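Local coordinates for protein probable branched-chain-amino-acid aminotransferase (Thermotoga maritima MSB8, PDB 3CSW) that probably catalyses the pyridoxal-5'-phosphate-dependent transfer of amino groups between leucine, isoleucine or valine and 2-oxoglutarate in branched-chain amino-acid biosynthesis, at residues A[125-130]-A[161-167]; A[36-42]-A[100-105]; A[211-217]-A[266-271]. Numbering follows the deposited sequence.

Contact 1 (A[125-130]-A[161-167])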
loop_
_atom_site.group_PDB
_atom_site.type_symbol
_atom_site.label_atom_id
_atom_site.label_comp_id
_atom_site.label_asym_id
_atom_site.label_seq_id
_atom_site.Cartn_x
_atom_site.Cartn_y
_atom_site.Cartn_z
ATOM N N VAL A 125 3.388 -12.263 30.271
ATOM C CA VAL A 125 4.016 -13.031 29.197
ATOM C C VAL A 125 4.905 -12.113 28.348
ATOM O O VAL A 125 4.842 -10.871 28.478
ATOM C CB VAL A 125 2.948 -13.737 28.299
ATOM C CG1 VAL A 125 2.050 -14.668 29.134
ATOM C CG2 VAL A 125 2.100 -12.708 27.496
ATOM N N GLU A 126 5.759 -12.752 27.548
ATOM C CA GLU A 126 6.583 -12.096 26.511
ATOM C C GLU A 126 5.878 -12.202 25.164
ATOM O O GLU A 126 5.356 -13.256 24.821
ATOM C CB GLU A 126 7.951 -12.792 26.382
ATOM C CG GLU A 126 8.794 -12.432 25.118
ATOM C CD GLU A 126 9.524 -11.092 25.211
ATOM O OE1 GLU A 126 9.888 -10.698 26.325
ATOM O OE2 GLU A 126 9.773 -10.458 24.176
ATOM N N VAL A 127 5.857 -11.108 24.403
ATOM C CA VAL A 127 5.345 -11.102 23.032
ATOM C C VAL A 127 6.393 -10.398 22.158
ATOM O O VAL A 127 7.237 -9.622 22.653
ATOM C CB VAL A 127 3.952 -10.406 22.878
ATOM C CG1 VAL A 127 2.930 -11.062 23.753
ATOM C CG2 VAL A 127 4.022 -8.927 23.215
ATOM N N LYS A 128 6.353 -10.669 20.862
ATOM C CA LYS A 128 7.255 -10.018 19.925
ATOM C C LYS A 128 6.503 -9.559 18.693
ATOM O O LYS A 128 5.501 -10.171 18.319
ATOM C CB LYS A 128 8.381 -10.980 19.521
ATOM C CG LYS A 128 9.298 -11.290 20.640
ATOM C CD LYS A 128 10.341 -12.303 20.274
ATOM C CE LYS A 128 11.152 -12.668 21.499
ATOM N NZ LYS A 128 12.374 -13.395 21.095
ATOM N N ILE A 129 6.989 -8.491 18.053
ATOM C CA ILE A 129 6.456 -8.047 16.742
ATOM C C ILE A 129 6.716 -9.162 15.704
ATOM O O ILE A 129 7.835 -9.647 15.563
ATOM C CB ILE A 129 7.083 -6.676 16.256
ATOM C CG1 ILE A 129 6.850 -5.550 17.279
ATOM C CG2 ILE A 129 6.494 -6.222 14.916
ATOM C CD1 ILE A 129 5.377 -5.313 17.656
ATOM N N SER A 130 5.673 -9.579 14.999
ATOM C CA SER A 130 5.772 -10.581 13.933
ATOM C C SER A 130 6.447 -10.006 12.666
ATOM O O SER A 130 6.354 -8.794 12.394
ATOM C CB SER A 130 4.354 -11.025 13.568
ATOM O OG SER A 130 4.318 -11.993 12.555
ATOM N N ASP A 161 10.243 -18.247 21.415
ATOM C CA ASP A 161 10.500 -17.828 22.801
ATOM C C ASP A 161 9.614 -16.657 23.192
ATOM O O ASP A 161 10.066 -15.640 23.710
ATOM C CB ASP A 161 11.980 -17.583 23.120
ATOM C CG ASP A 161 12.654 -16.646 22.161
ATOM O OD1 ASP A 161 12.018 -16.237 21.142
ATOM O OD2 ASP A 161 13.852 -16.346 22.447
ATOM N N CYS A 162 8.324 -16.837 22.938
ATOM C CA CYS A 162 7.317 -15.880 23.340
ATOM C C CYS A 162 5.970 -16.583 23.413
ATOM O O CYS A 162 5.827 -17.752 23.049
ATOM C CB CYS A 162 7.315 -14.647 22.409
ATOM S SG CYS A 162 6.944 -14.996 20.698
ATOM N N TYR A 163 4.991 -15.866 23.927
ATOM C CA TYR A 163 3.645 -16.377 24.069
ATOM C C TYR A 163 2.795 -16.221 22.799
ATOM O O TYR A 163 2.054 -17.104 22.423
ATOM C CB TYR A 163 2.993 -15.604 25.214
ATOM C CG TYR A 163 1.629 -16.064 25.584
ATOM C CD1 TYR A 163 1.458 -17.154 26.446
ATOM C CD2 TYR A 163 0.499 -15.386 25.139
ATOM C CE1 TYR A 163 0.186 -17.564 26.837
ATOM C CE2 TYR A 163 -0.786 -15.798 25.520
ATOM C CZ TYR A 163 -0.936 -16.888 26.358
ATOM O OH TYR A 163 -2.209 -17.293 26.735
ATOM N N ASP A 164 2.843 -15.043 22.201
ATOM C CA ASP A 164 2.184 -14.768 20.928
ATOM C C ASP A 164 3.032 -13.719 20.209
ATOM O O ASP A 164 3.864 -13.068 20.825
ATOM C CB ASP A 164 0.741 -14.280 21.162
ATOM C CG ASP A 164 -0.149 -14.386 19.913
ATOM O OD1 ASP A 164 0.326 -14.875 18.870
ATOM O OD2 ASP A 164 -1.334 -13.973 19.967
ATOM N N VAL A 165 2.855 -13.603 18.896
ATOM C CA VAL A 165 3.487 -12.564 18.079
ATOM C C VAL A 165 2.414 -11.529 17.667
ATOM O O VAL A 165 1.254 -11.872 17.483
ATOM C CB VAL A 165 4.217 -13.139 16.834
ATOM C CG1 VAL A 165 5.445 -13.967 17.264
ATOM C CG2 VAL A 165 3.264 -13.957 15.928
ATOM N N ILE A 166 2.814 -10.257 17.568
ATOM C CA ILE A 166 1.924 -9.164 17.203
ATOM C C ILE A 166 2.033 -8.843 15.695
ATOM O O ILE A 166 3.090 -8.438 15.204
ATOM C CB ILE A 166 2.241 -7.909 18.057
ATOM C CG1 ILE A 166 2.304 -8.265 19.563
ATOM C CG2 ILE A 166 1.275 -6.789 17.777
ATOM C CD1 ILE A 166 1.140 -9.058 20.148
ATOM N N LEU A 167 0.938 -9.075 14.973
ATOM C CA LEU A 167 0.826 -8.718 13.562
ATOM C C LEU A 167 0.414 -7.255 13.430
ATOM O O LEU A 167 -0.588 -6.823 14.018
ATOM C CB LEU A 167 -0.178 -9.604 12.805
ATOM C CG LEU A 167 0.136 -11.077 12.520
ATOM C CD1 LEU A 167 -0.154 -11.921 13.748
ATOM C CD2 LEU A 167 -0.596 -11.608 11.267
#

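Contact 2 (A[36-42]-A[100-105])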
loop_
_atom_site.group_PDB
_atom_site.type_symbol
_atom_site.label_atom_id
_atom_site.label_comp_id
_atom_site.label_asym_id
_atom_site.label_seq_id
_atom_site.Cartn_x
_atom_site.Cartn_y
_atom_site.Cartn_z
ATOM N N LYS A 36 -10.204 -31.734 -0.450
ATOM C CA LYS A 36 -10.845 -30.430 -0.444
ATOM C C LYS A 36 -10.579 -29.611 0.828
ATOM O O LYS A 36 -10.487 -28.385 0.774
ATOM C CB LYS A 36 -12.356 -30.621 -0.635
ATOM C CG LYS A 36 -13.170 -29.333 -0.739
ATOM C CD LYS A 36 -12.825 -28.544 -1.989
ATOM C CE LYS A 36 -13.550 -27.200 -2.039
ATOM N NZ LYS A 36 -13.177 -26.438 -3.279
ATOM N N SER A 37 -10.452 -30.293 1.960
ATOM C CA SER A 37 -10.189 -29.659 3.246
ATOM C C SER A 37 -8.791 -29.038 3.328
ATOM O O SER A 37 -8.519 -28.267 4.233
ATOM C CB SER A 37 -10.397 -30.667 4.402
ATOM O OG SER A 37 -9.355 -31.651 4.458
ATOM N N LEU A 38 -7.912 -29.397 2.398
ATOM C CA LEU A 38 -6.570 -28.817 2.295
ATOM C C LEU A 38 -6.646 -27.346 1.901
ATOM O O LEU A 38 -5.713 -26.600 2.136
ATOM C CB LEU A 38 -5.698 -29.603 1.303
ATOM C CG LEU A 38 -5.427 -31.084 1.618
ATOM C CD1 LEU A 38 -4.480 -31.701 0.571
ATOM C CD2 LEU A 38 -4.866 -31.275 3.016
ATOM N N GLN A 39 -7.773 -26.941 1.319
ATOM C CA GLN A 39 -8.062 -25.535 1.035
ATOM C C GLN A 39 -8.489 -24.738 2.272
ATOM O O GLN A 39 -8.620 -23.512 2.196
ATOM C CB GLN A 39 -9.146 -25.415 -0.048
ATOM C CG GLN A 39 -8.722 -26.081 -1.357
ATOM C CD GLN A 39 -9.691 -25.870 -2.519
ATOM O OE1 GLN A 39 -10.134 -26.830 -3.126
ATOM N NE2 GLN A 39 -9.997 -24.612 -2.843
ATOM N N GLY A 40 -8.747 -25.441 3.384
ATOM C CA GLY A 40 -9.104 -24.826 4.645
ATOM C C GLY A 40 -10.519 -25.144 5.126
ATOM O O GLY A 40 -11.416 -25.372 4.335
ATOM N N ALA A 41 -10.690 -25.179 6.445
ATOM C CA ALA A 41 -12.002 -25.266 7.070
ATOM C C ALA A 41 -12.262 -23.979 7.842
ATOM O O ALA A 41 -11.342 -23.423 8.444
ATOM C CB ALA A 41 -12.064 -26.456 8.022
ATOM N N VAL A 42 -13.506 -23.500 7.811
ATOM C CA VAL A 42 -13.955 -22.377 8.626
ATOM C C VAL A 42 -14.022 -22.891 10.057
ATOM O O VAL A 42 -14.402 -24.047 10.264
ATOM C CB VAL A 42 -15.346 -21.882 8.148
ATOM C CG1 VAL A 42 -16.049 -21.074 9.225
ATOM C CG2 VAL A 42 -15.204 -21.082 6.840
ATOM N N VAL A 100 -14.424 -26.083 16.679
ATOM C CA VAL A 100 -15.498 -26.463 15.759
ATOM C C VAL A 100 -15.077 -26.127 14.326
ATOM O O VAL A 100 -14.776 -24.973 14.023
ATOM C CB VAL A 100 -16.839 -25.758 16.089
ATOM C CG1 VAL A 100 -17.962 -26.346 15.203
ATOM C CG2 VAL A 100 -17.171 -25.925 17.572
ATOM N N TYR A 101 -15.042 -27.142 13.461
ATOM C CA TYR A 101 -14.635 -26.970 12.079
ATOM C C TYR A 101 -15.799 -27.190 11.146
ATOM O O TYR A 101 -16.517 -28.179 11.280
ATOM C CB TYR A 101 -13.547 -27.969 11.716
ATOM C CG TYR A 101 -12.262 -27.859 12.517
ATOM C CD1 TYR A 101 -11.297 -26.922 12.202
ATOM C CD2 TYR A 101 -11.987 -28.750 13.551
ATOM C CE1 TYR A 101 -10.101 -26.853 12.922
ATOM C CE2 TYR A 101 -10.812 -28.684 14.276
ATOM C CZ TYR A 101 -9.873 -27.741 13.954
ATOM O OH TYR A 101 -8.713 -27.696 14.673
ATOM N N LEU A 102 -15.965 -26.294 10.180
ATOM C CA LEU A 102 -17.001 -26.439 9.178
ATOM C C LEU A 102 -16.305 -26.670 7.835
ATOM O O LEU A 102 -15.431 -25.896 7.437
ATOM C CB LEU A 102 -17.886 -25.199 9.178
ATOM C CG LEU A 102 -19.019 -25.117 8.157
ATOM C CD1 LEU A 102 -20.071 -26.205 8.398
ATOM C CD2 LEU A 102 -19.628 -23.714 8.209
ATOM N N PHE A 103 -16.675 -27.750 7.158
ATOM C CA PHE A 103 -15.969 -28.183 5.953
ATOM C C PHE A 103 -16.609 -27.748 4.650
ATOM O O PHE A 103 -17.840 -27.717 4.533
ATOM C CB PHE A 103 -15.714 -29.700 5.962
ATOM C CG PHE A 103 -14.710 -30.111 6.987
ATOM C CD1 PHE A 103 -13.364 -29.860 6.788
ATOM C CD2 PHE A 103 -15.110 -30.683 8.180
ATOM C CE1 PHE A 103 -12.439 -30.199 7.750
ATOM C CE2 PHE A 103 -14.189 -31.026 9.138
ATOM C CZ PHE A 103 -12.851 -30.780 8.927
ATOM N N PRO A 104 -15.735 -27.453 3.652
ATOM C CA PRO A 104 -16.078 -26.837 2.368
ATOM C C PRO A 104 -16.976 -27.703 1.518
ATOM O O PRO A 104 -16.712 -28.907 1.360
ATOM C CB PRO A 104 -14.721 -26.647 1.668
ATOM C CG PRO A 104 -13.752 -27.542 2.380
ATOM C CD PRO A 104 -14.285 -27.765 3.748
ATOM N N ASP A 105 -18.033 -27.071 1.000
ATOM C CA ASP A 105 -18.991 -27.693 0.097
ATOM C C ASP A 105 -19.898 -28.678 0.847
ATOM O O ASP A 105 -21.119 -28.509 0.853
ATOM C CB ASP A 105 -18.280 -28.338 -1.116
ATOM C CG ASP A 105 -17.396 -27.338 -1.898
ATOM O OD1 ASP A 105 -17.123 -26.222 -1.398
ATOM O OD2 ASP A 105 -16.962 -27.680 -3.025
#

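Contact 3 (A[211-217]-A[266-271])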
loop_
_atom_site.group_PDB
_atom_site.type_symbol
_atom_site.label_atom_id
_atom_site.label_comp_id
_atom_site.label_asym_id
_atom_site.label_seq_id
_atom_site.Cartn_x
_atom_site.Cartn_y
_atom_site.Cartn_z
ATOM N N LEU A 211 -16.643 -4.620 30.058
ATOM C CA LEU A 211 -16.186 -4.630 31.447
ATOM C C LEU A 211 -15.498 -3.317 31.785
ATOM O O LEU A 211 -15.729 -2.747 32.860
ATOM C CB LEU A 211 -15.228 -5.794 31.710
ATOM C CG LEU A 211 -14.537 -5.861 33.072
ATOM C CD1 LEU A 211 -15.544 -6.021 34.195
ATOM C CD2 LEU A 211 -13.540 -6.997 33.075
ATOM N N ALA A 212 -14.636 -2.832 30.899
ATOM C CA ALA A 212 -13.930 -1.564 31.166
ATOM C C ALA A 212 -14.949 -0.441 31.394
ATOM O O ALA A 212 -14.841 0.323 32.357
ATOM C CB ALA A 212 -12.954 -1.219 30.047
ATOM N N LYS A 213 -15.968 -0.384 30.541
ATOM C CA LYS A 213 -17.029 0.616 30.663
ATOM C C LYS A 213 -17.826 0.496 31.966
ATOM O O LYS A 213 -18.134 1.493 32.592
ATOM C CB LYS A 213 -17.948 0.562 29.447
ATOM C CG LYS A 213 -17.238 1.043 28.184
ATOM C CD LYS A 213 -18.084 0.880 26.961
ATOM C CE LYS A 213 -17.364 1.362 25.723
ATOM N NZ LYS A 213 -18.067 0.831 24.523
ATOM N N SER A 214 -18.120 -0.730 32.385
ATOM C CA SER A 214 -18.842 -0.964 33.616
ATOM C C SER A 214 -18.003 -0.487 34.808
ATOM O O SER A 214 -18.557 -0.047 35.817
ATOM C CB SER A 214 -19.212 -2.438 33.780
ATOM O OG SER A 214 -18.117 -3.201 34.268
ATOM N N LEU A 215 -16.676 -0.553 34.683
ATOM C CA LEU A 215 -15.780 -0.070 35.731
ATOM C C LEU A 215 -15.412 1.419 35.583
ATOM O O LEU A 215 -14.582 1.922 36.318
ATOM C CB LEU A 215 -14.524 -0.932 35.791
ATOM C CG LEU A 215 -14.720 -2.415 36.128
ATOM C CD1 LEU A 215 -13.406 -3.153 35.920
ATOM C CD2 LEU A 215 -15.220 -2.590 37.565
ATOM N N GLU A 216 -16.058 2.129 34.657
ATOM C CA GLU A 216 -15.779 3.550 34.406
ATOM C C GLU A 216 -14.324 3.831 33.967
ATOM O O GLU A 216 -13.787 4.919 34.198
ATOM C CB GLU A 216 -16.224 4.412 35.610
ATOM C CG GLU A 216 -17.752 4.310 35.921
ATOM N N ILE A 217 -13.705 2.848 33.312
ATOM C CA ILE A 217 -12.396 3.015 32.669
ATOM C C ILE A 217 -12.676 3.570 31.262
ATOM O O ILE A 217 -13.462 2.993 30.526
ATOM C CB ILE A 217 -11.637 1.665 32.575
ATOM C CG1 ILE A 217 -11.403 1.098 33.991
ATOM C CG2 ILE A 217 -10.305 1.829 31.806
ATOM C CD1 ILE A 217 -10.926 -0.369 34.031
ATOM N N THR A 266 -7.226 -4.978 37.548
ATOM C CA THR A 266 -8.650 -4.867 37.822
ATOM C C THR A 266 -9.475 -5.617 36.793
ATOM O O THR A 266 -10.457 -6.287 37.137
ATOM C CB THR A 266 -9.140 -3.429 37.772
ATOM O OG1 THR A 266 -8.190 -2.587 38.412
ATOM C CG2 THR A 266 -10.480 -3.307 38.501
ATOM N N LEU A 267 -9.101 -5.477 35.526
ATOM C CA LEU A 267 -9.838 -6.132 34.452
ATOM C C LEU A 267 -9.741 -7.649 34.594
ATOM O O LEU A 267 -10.758 -8.342 34.456
ATOM C CB LEU A 267 -9.375 -5.659 33.058
ATOM C CG LEU A 267 -9.686 -4.190 32.723
ATOM C CD1 LEU A 267 -8.886 -3.692 31.513
ATOM C CD2 LEU A 267 -11.194 -3.939 32.522
HETATM N N MSE A 268 -8.559 -8.177 34.909
HETATM C CA MSE A 268 -8.437 -9.639 34.955
HETATM C C MSE A 268 -9.059 -10.251 36.214
HETATM O O MSE A 268 -9.551 -11.362 36.164
HETATM C CB MSE A 268 -7.004 -10.141 34.653
HETATM C CG MSE A 268 -5.980 -10.011 35.694
HETATM SE SE MSE A 268 -4.224 -10.672 35.083
HETATM C CE MSE A 268 -4.613 -12.476 34.908
ATOM N N GLU A 269 -9.102 -9.519 37.322
ATOM C CA GLU A 269 -9.777 -10.044 38.494
ATOM C C GLU A 269 -11.306 -9.984 38.327
ATOM O O GLU A 269 -12.013 -10.881 38.784
ATOM C CB GLU A 269 -9.272 -9.390 39.789
ATOM C CG GLU A 269 -9.623 -7.923 39.996
ATOM C CD GLU A 269 -8.827 -7.257 41.152
ATOM O OE1 GLU A 269 -7.702 -7.732 41.467
ATOM O OE2 GLU A 269 -9.320 -6.238 41.720
ATOM N N ASN A 270 -11.801 -8.965 37.623
ATOM C CA ASN A 270 -13.239 -8.794 37.397
ATOM C C ASN A 270 -13.807 -9.506 36.178
ATOM O O ASN A 270 -15.028 -9.576 36.017
ATOM C CB ASN A 270 -13.558 -7.299 37.321
ATOM C CG ASN A 270 -13.505 -6.628 38.696
ATOM O OD1 ASN A 270 -14.387 -6.852 39.506
ATOM N ND2 ASN A 270 -12.476 -5.823 38.961
ATOM N N PHE A 271 -12.927 -10.044 35.322
ATOM C CA PHE A 271 -13.344 -10.638 34.041
ATOM C C PHE A 271 -14.346 -11.784 34.204
ATOM O O PHE A 271 -15.469 -11.720 33.696
ATOM C CB PHE A 271 -12.124 -11.104 33.214
ATOM C CG PHE A 271 -12.492 -11.688 31.877
ATOM C CD1 PHE A 271 -12.815 -10.861 30.808
ATOM C CD2 PHE A 271 -12.567 -13.058 31.696
ATOM C CE1 PHE A 271 -13.189 -11.394 29.590
ATOM C CE2 PHE A 271 -12.938 -13.590 30.467
ATOM C CZ PHE A 271 -13.248 -12.765 29.422
#

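Contact 1 (A[125-130]-A[161-167])
Strands 125-129 and 164-167 lie side by side in parallel, their axes 34° apart and 4.5 Å from each other at closest approach. K128 pairs with V165 and I129 with I166. I166 N donates to K128 O and S130 N to I166 O, both at 2.8 Å; K128 N reaches D164 O only weakly, at 3.5 Å. Towards the start of the pairing, Y163 N gives E126 O a straight bond of 2.8 Å. These strands form a beta-alpha-beta crossover with helix 150-156, whose A155 packs on V165 and S130. The opposite sheet face carries V127, I129 and I166: V127 CG2 approaches I166 CG1 and I129 CD1 approaches I166 CB, each at 4.1 Å. Near the first residues of the pairing, V125 CG1 sits over the face of the Y163 ring, a CH-pi contact 4.0 Å from its centroid, while the Y163 hydroxyl bonds H239. The extended K128 side chain carries NZ to D161 OD1, a salt bridge of 2.9 Å; buried D164 bonds S178 and S180.

Contact 2 (A[36-42]-A[100-105])
The pairing of these two segments rests on one antiparallel hydrogen-bonded pair, V42 with L102. L102 N donates to V42 O at 2.7 Å with a nearly straight N-H...O angle of 173°, whereas the return bond from V42 N to L102 O, 3.1 Å and 131°, is weak. V42 O also receives a CA-H...O contact from Y101 CA at 3.4 Å. One residue earlier, A41 N donates to T147 OG1, while A41 CB rests 3.5 Å from L102 O and 3.8 Å from F103 CE1. Here strand 42-49 starts beside the end of strand 96-102 in the large antiparallel sheet of the N-terminal part of the class-IV aminotransferase fold. A type I turn from S37 to G40 leads into it from helix 31-37: Q39 N bonds K36 O at 3.1 Å and G40 N bonds S37 O at 3.0 Å, and G40 takes a positive phi that suits glycine. The S37 hydroxyl pairs with F34 O. P104 CG lies against K36 CG at 3.6 Å, an apolar contact along the aliphatic part of the lysine. K36 NZ donates to Q39 OE1 at 3.1 Å and forms only a long salt bridge, 4.0 Å, with OD2 of the poorly ordered D105. D105 OD1 forms a salt bridge with R157 of the third subunit, and the Y101 hydroxyl bonds E35 of that same subunit.

Contact 3 (A[211-217]-A[266-271])
L211 and L267 are the principal projections in this contact between the C-terminal end of helix 203-214 and helix 262-276. L211 enters a hollow on the partner helix: its CD2 lies 3.4 Å from L267 O and 3.8 Å from F271 CA, while its CD1 meets N270 CB at 3.9 Å. In return, L267 CD2 fills a pocket walled by A212 CA and I217 CD1, both at 3.9 Å, and by L215 CD1 at 4.1 Å, with L211 CD2 also 3.9 Å away. The CA atoms of A212 and L267 are 7.0 Å apart, and L267 CD2 packs over the small A212 side chain (CB at 4.1 Å). L215 CD1 fits between T266 CG2 (3.9 Å) and N270 ND2 (4.2 Å). A Schellman motif finishes the first helix, with E216 N bonded to K213 O at 3.0 Å and I217 N to A212 O at 2.9 Å. E216, with positive phi, turns the chain so that I217 points toward the partner helix. L190 of strand 189-193 touches A212, I217 and L267, so the two helices pack together beside the mixed sheet containing that strand; F274 packs against L211. No hydrogen bond crosses between the segments: N270 ND2 is bonded to T266 O (2.8 Å) and S214 OG to L211 O (2.8 Å), each inside its own helix. Cohesion between the segments therefore comes from apolar burial and close fit.

In the fold
The three contacts follow one another along the chain without touching. Contacts 1 and 3 are the closest neighbours, their centres 24 Å and nearest atoms about 9 Å apart; contacts 2 and 3 lie on opposite sides of the chain's centre, their centres 37 Å apart. The side chain of L167 in contact 1 is about 6 Å from bound pyridoxal-5'-phosphate, that of F271 in contact 3 about 8 Å and that of Y101 in contact 2 about 11 Å, neighbourhood rather than contact. From the side chain of K145, the probable cofactor-attachment lysine, unlinked here, that of V42 is about 6 Å and that of D164 about 11 Å. Contacts 1 and 2 also meet the second and third subunits respectively; no other chain touches contact 3.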